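Protein (hdlp (histone deacetylase-like protein)) (Aquifex aeolicus, PDB 1C3P) probably acts as a zinc-dependent deacetylase of the histone deacetylase family, with the alpha/beta arginase-like fold of that family, and probably takes part in acetoin breakdown. Local coordinates at residues Thr107-Val111 / Ile144-Gly150; Lys160-Ile165 / Gln184-Leu188; Gly203-Glu207 / Leu218-Leu222. All blocks are in the same frame, centred on the assembly; numbering follows the deposited sequence.

Overall arrangement
The three contacts follow one another along the chain: each closes before the next opens, so none nests in or crosses another. Contact 1 comes first, where helix 98-118 meets the start of helix 146-156 and shuts a loop of 32 residues that includes strand 122-125. The chain then runs through helix 146-156 into strand 162-166, which pairs with strand 185-192 in contact 2 and closes a beta-alpha-beta unit around helix 173-179. Pro147 CB touches Tyr164 CE1 at 3.7 Å, joining contacts 1 and 2. Contact 3 folds the loop at 203-207 onto edge strand 217-222, and Val187 O lies 2.8 Å from Leu218 N, a probable hydrogen bond linking contacts 2 and 3 within the parallel sheet.

Contact 1: residues Thr107-Val111 / Ile144-Gly150; sequences TGSTV and INNPAVG. Unlike the reference sequence in segment 144-150: Asn146 (reference Asp).
Residues 107-111 are a middle piece of helix 98-118, and Asn146-Gly150 form the first turn of helix 146-156; Ile144 and Asn145 lead into it in extended conformation. The two helical pieces run roughly the same way, their axes crossing at -37° with a closest approach of 9.0 Å. CA atoms pair Thr107 with Asn146 (4.8 Å) and Val111 with Gly150 (5.9 Å). Asn145 is the N-cap: with chi1 t, its OD1 accepts from Ala148 N at 2.9 Å. Asn146, where the reference sequence has Asp, is p (chi2 100°), which brings OD1 within 2.6 Å of Thr110 OG1, the donor of this hydrogen bond; Thr110 is m. Thr107, also m, bonds through OG1 to Ser103 O of its own helix, yet the same oxygen sits 3.2 Å from Ile144 CG2, while Thr107 CG2 meets Val149 CG1 at 3.9 Å. Val111 CG2 and Val149 CG1 (both residues t) approach at 4.4 Å. Gly150 CA lies 4.3 Å from Thr110 CG2. This is buried helix-helix packing fastened by one polar pair. Asn125 also binds Thr110, Gly129 N donates to Asn146 OD1, Leu292 of strand 290-292 touches both, and helix 54-57 lies against Thr107 and Ile144.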
loop_
_atom_site.group_PDB
_atom_site.type_symbol
_atom_site.label_atom_id
_atom_site.label_comp_id
_atom_site.label_asym_id
_atom_site.label_seq_id
_atom_site.Cartn_x
_atom_site.Cartn_y
_atom_site.Cartn_z
ATOM N N THR A 107 -5.647 -2.826 -10.113
ATOM C CA THR A 107 -6.897 -2.138 -9.760
ATOM C C THR A 107 -8.094 -3.078 -9.836
ATOM O O THR A 107 -8.979 -3.040 -8.975
ATOM C CB THR A 107 -7.082 -0.910 -10.666
ATOM O OG1 THR A 107 -5.955 -0.040 -10.458
ATOM C CG2 THR A 107 -8.398 -0.167 -10.362
ATOM N N GLY A 108 -8.136 -3.919 -10.859
ATOM C CA GLY A 108 -9.226 -4.863 -10.938
ATOM C C GLY A 108 -9.141 -5.766 -9.710
ATOM O O GLY A 108 -10.168 -6.193 -9.180
ATOM N N SER A 109 -7.920 -6.051 -9.251
ATOM C CA SER A 109 -7.717 -6.912 -8.078
ATOM C C SER A 109 -8.270 -6.275 -6.796
ATOM O O SER A 109 -8.662 -6.970 -5.839
ATOM C CB SER A 109 -6.227 -7.244 -7.925
ATOM O OG SER A 109 -5.760 -7.993 -9.037
ATOM N N THR A 110 -8.290 -4.949 -6.761
ATOM C CA THR A 110 -8.846 -4.253 -5.612
ATOM C C THR A 110 -10.358 -4.348 -5.657
ATOM O O THR A 110 -10.986 -4.501 -4.615
ATOM C CB THR A 110 -8.387 -2.793 -5.574
ATOM O OG1 THR A 110 -7.031 -2.768 -5.107
ATOM C CG2 THR A 110 -9.302 -1.945 -4.667
ATOM N N VAL A 111 -10.945 -4.281 -6.854
ATOM C CA VAL A 111 -12.384 -4.421 -6.944
ATOM C C VAL A 111 -12.731 -5.862 -6.536
ATOM O O VAL A 111 -13.710 -6.104 -5.821
ATOM C CB VAL A 111 -12.914 -4.121 -8.378
ATOM C CG1 VAL A 111 -14.406 -4.414 -8.437
ATOM C CG2 VAL A 111 -12.670 -2.655 -8.733
ATOM N N ILE A 144 -2.712 4.641 -11.702
ATOM C CA ILE A 144 -4.127 4.462 -11.404
ATOM C C ILE A 144 -4.249 4.339 -9.888
ATOM O O ILE A 144 -3.501 3.581 -9.264
ATOM C CB ILE A 144 -4.661 3.196 -12.076
ATOM C CG1 ILE A 144 -4.445 3.303 -13.596
ATOM C CG2 ILE A 144 -6.116 2.958 -11.684
ATOM C CD1 ILE A 144 -4.966 2.114 -14.413
ATOM N N ASN A 145 -5.177 5.086 -9.295
ATOM C CA ASN A 145 -5.351 5.055 -7.842
ATOM C C ASN A 145 -6.409 3.989 -7.485
ATOM O O ASN A 145 -7.602 4.295 -7.439
ATOM C CB ASN A 145 -5.805 6.442 -7.367
ATOM C CG ASN A 145 -5.658 6.619 -5.869
ATOM O OD1 ASN A 145 -6.148 5.810 -5.089
ATOM N ND2 ASN A 145 -4.964 7.673 -5.463
ATOM N N ASN A 146 -6.000 2.745 -7.228
ATOM C CA ASN A 146 -7.013 1.718 -6.949
ATOM C C ASN A 146 -7.753 1.999 -5.641
ATOM O O ASN A 146 -8.938 1.702 -5.523
ATOM C CB ASN A 146 -6.405 0.309 -7.021
ATOM C CG ASN A 146 -5.358 0.067 -5.973
ATOM O OD1 ASN A 146 -5.638 -0.559 -4.959
ATOM N ND2 ASN A 146 -4.145 0.585 -6.197
ATOM N N PRO A 147 -7.067 2.557 -4.626
ATOM C CA PRO A 147 -7.872 2.825 -3.427
ATOM C C PRO A 147 -9.071 3.767 -3.743
ATOM O O PRO A 147 -10.189 3.560 -3.241
ATOM C CB PRO A 147 -6.870 3.481 -2.484
ATOM C CG PRO A 147 -5.571 2.743 -2.849
ATOM C CD PRO A 147 -5.649 2.886 -4.380
ATOM N N ALA A 148 -8.850 4.790 -4.576
ATOM C CA ALA A 148 -9.936 5.734 -4.907
ATOM C C ALA A 148 -10.994 5.075 -5.785
ATOM O O ALA A 148 -12.185 5.332 -5.626
ATOM C CB ALA A 148 -9.381 6.991 -5.596
ATOM N N VAL A 149 -10.564 4.226 -6.708
ATOM C CA VAL A 149 -11.500 3.496 -7.554
ATOM C C VAL A 149 -12.335 2.628 -6.626
ATOM O O VAL A 149 -13.569 2.590 -6.730
ATOM C CB VAL A 149 -10.763 2.601 -8.570
ATOM C CG1 VAL A 149 -11.732 1.617 -9.256
ATOM C CG2 VAL A 149 -10.094 3.472 -9.613
ATOM N N GLY A 150 -11.663 1.949 -5.699
ATOM C CA GLY A 150 -12.368 1.073 -4.774
ATOM C C GLY A 150 -13.364 1.771 -3.865
ATOM O O GLY A 150 -14.468 1.265 -3.619
#

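Contact 2: residues Lys160-Ile165 / Gln184-Leu188; sequences KRILYI and QVFVL
This is parallel strand pairing within the central sheet of the alpha/beta fold, between the two strands of the beta-alpha-beta unit 162-166, 173-179, 185-192. Both are regularly extended, inclined at 14° with axes 4.8 Å apart; the register runs from Ile162-Val185 to Ile165-Leu188, CA separations 4.8 to 4.9 Å. Hydrogen bonds alternate: Ile162 N to Gln184 O 2.9 Å, Phe186 N to Ile162 O 3.0 Å, Tyr164 N to Phe186 O 2.9 Å, Leu188 N to Tyr164 O 2.9 Å. On one face Leu163 and Leu188 (both t, p) stand with Phe186 (t) and Ile165 (m, t); Leu163 CD1 reaches Phe186 CD2 at 3.7 Å. On the other, Tyr164 (t) offers its ring edge, CD2, to Val187 CG1 at 3.9 Å; its OH bonds Asp166. The strand leads to zinc ligands Asp168 and His170, though no zinc is bound here. Helix 146-156 covers the Ile162, Tyr164 and Val185 face, helix 228-245 the Leu163, Phe186 and Leu188 face, and strand 250-254 flanks 162-166 on its other side.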
loop_
_atom_site.group_PDB
_atom_site.type_symbol
_atom_site.label_atom_id
_atom_site.label_comp_id
_atom_site.label_asym_id
_atom_site.label_seq_id
_atom_site.Cartn_x
_atom_site.Cartn_y
_atom_site.Cartn_z
ATOM N N LYS A 160 -22.040 5.084 2.841
ATOM C CA LYS A 160 -21.932 6.513 3.123
ATOM C C LYS A 160 -20.901 6.886 4.180
ATOM O O LYS A 160 -20.706 8.068 4.485
ATOM C CB LYS A 160 -23.313 7.040 3.528
ATOM C CG LYS A 160 -24.321 6.967 2.390
ATOM C CD LYS A 160 -25.774 7.093 2.851
ATOM C CE LYS A 160 -26.041 8.352 3.664
ATOM N NZ LYS A 160 -25.385 8.309 5.003
ATOM N N ARG A 161 -20.252 5.882 4.758
ATOM C CA ARG A 161 -19.220 6.125 5.766
ATOM C C ARG A 161 -18.104 5.125 5.525
ATOM O O ARG A 161 -18.115 4.012 6.049
ATOM C CB ARG A 161 -19.764 5.952 7.190
ATOM C CG ARG A 161 -20.820 6.979 7.605
ATOM C CD ARG A 161 -21.134 6.849 9.094
ATOM N NE ARG A 161 -21.628 5.524 9.467
ATOM C CZ ARG A 161 -22.849 5.059 9.200
ATOM N NH1 ARG A 161 -23.729 5.811 8.550
ATOM N NH2 ARG A 161 -23.188 3.831 9.575
ATOM N N ILE A 162 -17.130 5.528 4.724
ATOM C CA ILE A 162 -16.023 4.641 4.380
ATOM C C ILE A 162 -14.718 5.169 4.964
ATOM O O ILE A 162 -14.409 6.333 4.822
ATOM C CB ILE A 162 -15.928 4.566 2.851
ATOM C CG1 ILE A 162 -17.266 4.057 2.311
ATOM C CG2 ILE A 162 -14.784 3.671 2.436
ATOM C CD1 ILE A 162 -17.453 4.227 0.836
ATOM N N LEU A 163 -13.960 4.307 5.629
ATOM C CA LEU A 163 -12.708 4.733 6.229
ATOM C C LEU A 163 -11.570 4.098 5.467
ATOM O O LEU A 163 -11.640 2.929 5.122
ATOM C CB LEU A 163 -12.653 4.284 7.699
ATOM C CG LEU A 163 -11.318 4.357 8.451
ATOM C CD1 LEU A 163 -10.899 5.820 8.598
ATOM C CD2 LEU A 163 -11.445 3.688 9.807
ATOM N N TYR A 164 -10.538 4.880 5.182
ATOM C CA TYR A 164 -9.349 4.364 4.511
ATOM C C TYR A 164 -8.171 4.626 5.448
ATOM O O TYR A 164 -7.980 5.748 5.924
ATOM C CB TYR A 164 -9.125 5.088 3.189
ATOM C CG TYR A 164 -7.854 4.666 2.492
ATOM C CD1 TYR A 164 -7.737 3.430 1.847
ATOM C CD2 TYR A 164 -6.760 5.516 2.490
ATOM C CE1 TYR A 164 -6.527 3.077 1.208
ATOM C CE2 TYR A 164 -5.585 5.181 1.875
ATOM C CZ TYR A 164 -5.464 3.979 1.237
ATOM O OH TYR A 164 -4.257 3.736 0.612
ATOM N N ILE A 165 -7.386 3.590 5.735
ATOM C CA ILE A 165 -6.236 3.727 6.624
ATOM C C ILE A 165 -5.002 3.341 5.809
ATOM O O ILE A 165 -4.956 2.264 5.213
ATOM C CB ILE A 165 -6.354 2.798 7.840
ATOM C CG1 ILE A 165 -7.636 3.119 8.617
ATOM C CG2 ILE A 165 -5.113 2.929 8.709
ATOM C CD1 ILE A 165 -8.015 2.048 9.653
ATOM N N GLN A 184 -18.100 11.756 3.659
ATOM C CA GLN A 184 -18.525 10.373 3.503
ATOM C C GLN A 184 -17.323 9.436 3.544
ATOM O O GLN A 184 -17.453 8.230 3.752
ATOM C CB GLN A 184 -19.282 10.178 2.201
ATOM C CG GLN A 184 -20.556 10.997 2.114
ATOM C CD GLN A 184 -21.469 10.534 1.007
ATOM O OE1 GLN A 184 -21.060 10.408 -0.142
ATOM N NE2 GLN A 184 -22.722 10.281 1.349
ATOM N N VAL A 185 -16.150 10.002 3.323
ATOM C CA VAL A 185 -14.936 9.210 3.369
ATOM C C VAL A 185 -14.011 9.873 4.370
ATOM O O VAL A 185 -13.937 11.101 4.430
ATOM C CB VAL A 185 -14.255 9.154 1.982
ATOM C CG1 VAL A 185 -13.019 8.232 2.037
ATOM C CG2 VAL A 185 -15.258 8.654 0.939
ATOM N N PHE A 186 -13.333 9.058 5.172
ATOM C CA PHE A 186 -12.387 9.557 6.156
ATOM C C PHE A 186 -11.076 8.878 5.816
ATOM O O PHE A 186 -11.035 7.666 5.669
ATOM C CB PHE A 186 -12.811 9.172 7.588
ATOM C CG PHE A 186 -11.969 9.822 8.649
ATOM C CD1 PHE A 186 -12.512 10.784 9.492
ATOM C CD2 PHE A 186 -10.614 9.520 8.769
ATOM C CE1 PHE A 186 -11.719 11.437 10.435
ATOM C CE2 PHE A 186 -9.818 10.165 9.707
ATOM C CZ PHE A 186 -10.378 11.131 10.544
ATOM N N VAL A 187 -10.012 9.663 5.669
ATOM C CA VAL A 187 -8.713 9.106 5.333
ATOM C C VAL A 187 -7.737 9.353 6.465
ATOM O O VAL A 187 -7.606 10.473 6.941
ATOM C CB VAL A 187 -8.129 9.757 4.027
ATOM C CG1 VAL A 187 -6.716 9.230 3.745
ATOM C CG2 VAL A 187 -9.045 9.478 2.848
ATOM N N LEU A 188 -7.078 8.290 6.906
ATOM C CA LEU A 188 -6.060 8.376 7.942
ATOM C C LEU A 188 -4.766 7.858 7.364
ATOM O O LEU A 188 -4.711 6.751 6.819
ATOM C CB LEU A 188 -6.409 7.515 9.159
ATOM C CG LEU A 188 -5.265 7.197 10.148
ATOM C CD1 LEU A 188 -4.720 8.463 10.807
ATOM C CD2 LEU A 188 -5.775 6.240 11.214
#

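Contact 3: residues Gly203-Glu207 / Leu218-Leu222; sequences GFLEE and LNIPL
Asn219 lays its side chain (chi1 m) against the loop 203-207, its CB 3.5 Å from Gly203 O and its ND2 donating to Phe204 O at 3.1 Å. The loop holds a type I turn, Phe204 to Glu207, closed by Glu207 N to Phe204 O at 3.1 Å, and it folds back onto strand 217-222, the edge strand of the parallel sheet in this arginase-like alpha/beta fold. Leu205 and Asn219 are the nearest backbone pair, with CA atoms 5.1 Å apart. Gly203 has phi/psi of 111/0°, where a side chain would press on the preceding carbonyl oxygen. Glu207 (m, t) curls its carboxylate back over the start of the turn: OE1 accepts from Gly203 N at 2.9 Å and OE2 from Phe204 N at 3.0 Å. Gln176 of helix 173-179 binds both Glu207 OE1 and Asn219 ND2, so the polar side of the contact is shared with that helix. Pro221, C-gamma exo, packs its ring on the loop backbone, CG 3.4 Å from Gly203 O and 3.5 Å from Leu205 N; apolar contact follows from Pro221 CD to Leu205 CB at 4.0 Å. Leu205 (t, p) brings CD1 to 3.2 Å from Asn219 O and 4.5 Å from Leu218 CD2; helix 362-372 also touches this leucine. Strand 185-192 takes the other edge of the strand, through backbone bonds to Leu218, Ile220 and Leu222. Facing the turn, one water bridges the two backbones: it accepts from Asn219 N at 2.7 Å and donates to Leu205 O and to Glu207 O, each at 2.8 Å.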
loop_
_atom_site.group_PDB
_atom_site.type_symbol
_atom_site.label_atom_id
_atom_site.label_comp_id
_atom_site.label_asym_id
_atom_site.label_seq_id
_atom_site.Cartn_x
_atom_site.Cartn_y
_atom_site.Cartn_z
ATOM N N GLY A 203 0.832 16.065 3.066
ATOM C CA GLY A 203 1.109 15.109 4.123
ATOM C C GLY A 203 1.277 15.750 5.493
ATOM O O GLY A 203 1.522 15.060 6.484
ATOM N N PHE A 204 1.150 17.071 5.563
ATOM C CA PHE A 204 1.306 17.766 6.843
ATOM C C PHE A 204 0.073 17.621 7.735
ATOM O O PHE A 204 -1.061 17.483 7.258
ATOM C CB PHE A 204 1.639 19.260 6.630
ATOM C CG PHE A 204 2.941 19.485 5.919
ATOM C CD1 PHE A 204 3.004 19.465 4.525
ATOM C CD2 PHE A 204 4.119 19.652 6.643
ATOM C CE1 PHE A 204 4.221 19.608 3.864
ATOM C CE2 PHE A 204 5.345 19.791 5.990
ATOM C CZ PHE A 204 5.396 19.769 4.603
ATOM N N LEU A 205 0.321 17.666 9.037
ATOM C CA LEU A 205 -0.711 17.508 10.056
ATOM C C LEU A 205 -1.874 18.478 9.958
ATOM O O LEU A 205 -2.989 18.127 10.317
ATOM C CB LEU A 205 -0.073 17.609 11.445
ATOM C CG LEU A 205 -0.972 17.544 12.680
ATOM C CD1 LEU A 205 -1.723 16.229 12.725
ATOM C CD2 LEU A 205 -0.099 17.711 13.908
ATOM N N GLU A 206 -1.629 19.683 9.446
ATOM C CA GLU A 206 -2.697 20.684 9.362
ATOM C C GLU A 206 -3.671 20.472 8.209
ATOM O O GLU A 206 -4.650 21.208 8.082
ATOM C CB GLU A 206 -2.098 22.091 9.264
ATOM C CG GLU A 206 -0.782 22.228 9.997
ATOM C CD GLU A 206 0.329 21.507 9.255
ATOM O OE1 GLU A 206 1.384 21.226 9.853
ATOM O OE2 GLU A 206 0.134 21.234 8.050
ATOM N N GLU A 207 -3.402 19.491 7.352
ATOM C CA GLU A 207 -4.303 19.208 6.234
ATOM C C GLU A 207 -5.409 18.300 6.763
ATOM O O GLU A 207 -5.249 17.075 6.815
ATOM C CB GLU A 207 -3.530 18.517 5.099
ATOM C CG GLU A 207 -2.530 19.443 4.399
ATOM C CD GLU A 207 -1.362 18.688 3.827
ATOM O OE1 GLU A 207 -1.572 17.581 3.295
ATOM O OE2 GLU A 207 -0.235 19.208 3.890
ATOM N N LEU A 218 -6.881 12.907 8.188
ATOM C CA LEU A 218 -5.963 13.016 9.311
ATOM C C LEU A 218 -4.617 12.468 8.905
ATOM O O LEU A 218 -4.497 11.271 8.623
ATOM C CB LEU A 218 -6.488 12.211 10.512
ATOM C CG LEU A 218 -5.949 12.590 11.902
ATOM C CD1 LEU A 218 -6.242 11.470 12.887
ATOM C CD2 LEU A 218 -4.479 12.838 11.861
ATOM N N ASN A 219 -3.617 13.342 8.859
ATOM C CA ASN A 219 -2.254 12.938 8.528
ATOM C C ASN A 219 -1.437 12.895 9.808
ATOM O O ASN A 219 -1.500 13.818 10.614
ATOM C CB ASN A 219 -1.571 13.935 7.569
ATOM C CG ASN A 219 -2.183 13.942 6.187
ATOM O OD1 ASN A 219 -2.593 12.896 5.677
ATOM N ND2 ASN A 219 -2.207 15.116 5.546
ATOM N N ILE A 220 -0.657 11.832 9.990
ATOM C CA ILE A 220 0.183 11.708 11.182
ATOM C C ILE A 220 1.628 11.646 10.641
ATOM O O ILE A 220 2.154 10.567 10.354
ATOM C CB ILE A 220 -0.157 10.408 11.947
ATOM C CG1 ILE A 220 -1.641 10.391 12.361
ATOM C CG2 ILE A 220 0.772 10.255 13.136
ATOM C CD1 ILE A 220 -2.035 11.381 13.454
ATOM N N PRO A 221 2.296 12.806 10.506
ATOM C CA PRO A 221 3.667 12.828 9.988
ATOM C C PRO A 221 4.611 12.364 11.080
ATOM O O PRO A 221 4.504 12.828 12.208
ATOM C CB PRO A 221 3.879 14.313 9.628
ATOM C CG PRO A 221 2.466 14.925 9.726
ATOM C CD PRO A 221 1.893 14.171 10.869
ATOM N N LEU A 222 5.529 11.456 10.743
ATOM C CA LEU A 222 6.465 10.901 11.713
ATOM C C LEU A 222 7.929 11.137 11.338
ATOM O O LEU A 222 8.271 11.238 10.164
ATOM C CB LEU A 222 6.180 9.415 11.882
ATOM C CG LEU A 222 4.762 9.228 12.444
ATOM C CD1 LEU A 222 4.344 7.756 12.364
ATOM C CD2 LEU A 222 4.725 9.726 13.876
HETATM O O HOH W 1 -4.391 15.906 9.214
#